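Local structure of entry-fusion complex associated protein OPG083 (Vaccinia virus, 6CJ6) at residues L10-I15 with L136-N141. The protein takes part in the poxvirus entry-fusion complex, which merges viral and cellular membranes and opens a pore to deliver the virion core into the host cytoplasm. Numbering follows the deposited sequence.
With MOH (methanol), chain B.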
# COMPACT_ATOMS: atom_id res chain seq x y z
N LEU A 10 7.63 -6.22 -5.65
CA LEU A 10 6.38 -6.88 -5.28
C LEU A 10 5.25 -5.89 -5.06
O LEU A 10 4.08 -6.23 -5.28
CB LEU A 10 6.58 -7.74 -4.04
CG LEU A 10 6.94 -9.21 -4.29
CD1 LEU A 10 6.93 -9.98 -2.98
CD2 LEU A 10 5.97 -9.81 -5.28
N TYR A 11 5.56 -4.67 -4.61
CA TYR A 11 4.50 -3.69 -4.41
C TYR A 11 3.77 -3.38 -5.70
O TYR A 11 2.57 -3.09 -5.68
CB TYR A 11 5.04 -2.41 -3.76
CG TYR A 11 3.98 -1.35 -3.58
CD1 TYR A 11 3.01 -1.47 -2.60
CD2 TYR A 11 3.93 -0.24 -4.42
CE1 TYR A 11 2.03 -0.51 -2.44
CE2 TYR A 11 2.96 0.73 -4.26
CZ TYR A 11 2.01 0.59 -3.27
OH TYR A 11 1.04 1.56 -3.11
N ASN A 12 4.47 -3.44 -6.84
CA ASN A 12 3.81 -3.27 -8.13
C ASN A 12 2.70 -4.30 -8.32
O ASN A 12 1.58 -3.97 -8.72
CB ASN A 12 4.83 -3.37 -9.26
CG ASN A 12 5.83 -2.23 -9.24
OD1 ASN A 12 6.94 -2.38 -8.73
ND2 ASN A 12 5.43 -1.09 -9.80
N LEU A 13 3.00 -5.57 -8.03
CA LEU A 13 1.98 -6.61 -8.15
C LEU A 13 0.85 -6.38 -7.16
O LEU A 13 -0.33 -6.58 -7.49
CB LEU A 13 2.61 -7.99 -7.94
CG LEU A 13 3.78 -8.32 -8.87
CD1 LEU A 13 4.23 -9.76 -8.68
CD2 LEU A 13 3.41 -8.06 -10.32
N PHE A 14 1.18 -5.94 -5.94
CA PHE A 14 0.15 -5.71 -4.93
C PHE A 14 -0.78 -4.58 -5.34
O PHE A 14 -2.01 -4.73 -5.32
CB PHE A 14 0.79 -5.41 -3.57
CG PHE A 14 -0.15 -4.79 -2.57
CD1 PHE A 14 -1.00 -5.58 -1.81
CD2 PHE A 14 -0.18 -3.42 -2.40
CE1 PHE A 14 -1.86 -5.01 -0.90
CE2 PHE A 14 -1.05 -2.84 -1.48
CZ PHE A 14 -1.89 -3.64 -0.73
N ILE A 15 -0.21 -3.43 -5.72
CA ILE A 15 -1.05 -2.27 -5.98
C ILE A 15 -1.91 -2.48 -7.22
O ILE A 15 -3.07 -2.06 -7.27
CB ILE A 15 -0.21 -0.97 -6.04
CG1 ILE A 15 -1.13 0.25 -5.96
CG2 ILE A 15 0.65 -0.92 -7.29
CD1 ILE A 15 -1.97 0.30 -4.70
N LEU A 136 8.53 2.56 -10.20
CA LEU A 136 7.16 3.05 -10.17
C LEU A 136 6.53 2.70 -8.82
O LEU A 136 6.58 1.55 -8.39
CB LEU A 136 6.35 2.44 -11.30
CG LEU A 136 4.87 2.82 -11.31
CD1 LEU A 136 4.70 4.28 -11.69
CD2 LEU A 136 4.07 1.91 -12.23
N LEU A 137 5.95 3.70 -8.17
CA LEU A 137 5.38 3.54 -6.83
C LEU A 137 4.01 4.23 -6.82
O LEU A 137 3.90 5.42 -6.51
CB LEU A 137 6.31 4.12 -5.78
CG LEU A 137 6.35 3.42 -4.43
CD1 LEU A 137 6.63 1.94 -4.65
CD2 LEU A 137 7.41 4.04 -3.55
N GLN A 138 2.97 3.47 -7.16
CA GLN A 138 1.61 4.00 -7.18
C GLN A 138 1.07 4.08 -5.76
O GLN A 138 0.92 3.06 -5.08
CB GLN A 138 0.72 3.10 -8.03
CG GLN A 138 1.05 3.15 -9.51
CD GLN A 138 0.73 1.86 -10.22
OE1 GLN A 138 1.51 0.91 -10.19
NE2 GLN A 138 -0.44 1.81 -10.86
N ILE A 139 0.77 5.30 -5.31
CA ILE A 139 0.24 5.55 -3.97
C ILE A 139 -1.19 6.05 -4.14
O ILE A 139 -1.42 7.08 -4.79
CB ILE A 139 1.11 6.56 -3.19
CG1 ILE A 139 2.28 5.85 -2.51
CG2 ILE A 139 0.28 7.28 -2.14
CD1 ILE A 139 3.39 5.44 -3.44
N VAL A 140 -2.14 5.33 -3.55
CA VAL A 140 -3.56 5.66 -3.68
C VAL A 140 -4.10 6.11 -2.33
O VAL A 140 -3.92 5.41 -1.32
CB VAL A 140 -4.37 4.49 -4.27
CG1 VAL A 140 -4.11 3.20 -3.50
CG2 VAL A 140 -5.86 4.82 -4.27
N ASN A 141 -4.73 7.27 -2.31
CA ASN A 141 -5.39 7.78 -1.11
C ASN A 141 -6.82 7.26 -1.09
O ASN A 141 -7.58 7.48 -2.04
CB ASN A 141 -5.41 9.31 -1.13
CG ASN A 141 -6.22 9.89 0.02
OD1 ASN A 141 -6.19 9.36 1.13
ND2 ASN A 141 -6.95 10.97 -0.25
C MOH B . -5.68 2.45 1.04
O MOH B . -4.91 3.61 1.30
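In the helix-on-sheet layer of this poxvirus L1/F9-family fold, Tyr-11, Asn-12 and Ile-15 of helix 10-24 pack on Leu-136, Leu-137, Gln-138 and Val-140 of strand 133-141. The segment axes come within 8.5 Å, their N-to-C directions 36° apart, and six of the eight touching residues are buried. Two side chains of the helix bond to backbone carbonyls of the strand. CG of Tyr-11 is anti to its backbone N (chi1 178°), which sets the ring out from a CB already directed at the strand. Its OH donates a hydrogen bond to Gln-138 O, which lies at the ring edge, near the ring plane; the modelled 2.5 Å is very short, and the exact length is doubtful. Asn-12 ND2 reaches Leu-136 O at 3.2 Å; the N-H...O angle of 137° makes it a bent bond, and the donor stands well above the carbonyl plane. The other end of this amide is fixed by Thr-9 N, which hydrogen-bonds to Asn-12 OD1.

Van der Waals contacts lie beside these bonds. Leu-137 CD1 comes within 3.5 Å of Tyr-11 CD2, the two side chains crossing at about a right angle. Within the helix, one turn on, Ile-15 CB lies 3.8 Å above one face of the Tyr-11 ring, offset toward the rim. Ile-15 divides its branches: CG2 touches the amide oxygen OE1 of Gln-138 at 3.5 Å, and CD1 meets Val-140 CG1 at 3.8 Å. Leu-151 and Val-155 of helix 145-158 also touch Tyr-11. The arrangement is that of a helix packed on one face of a parallel sheet, here joining helix 10-24 to strand 133-141 in an alpha/beta fold.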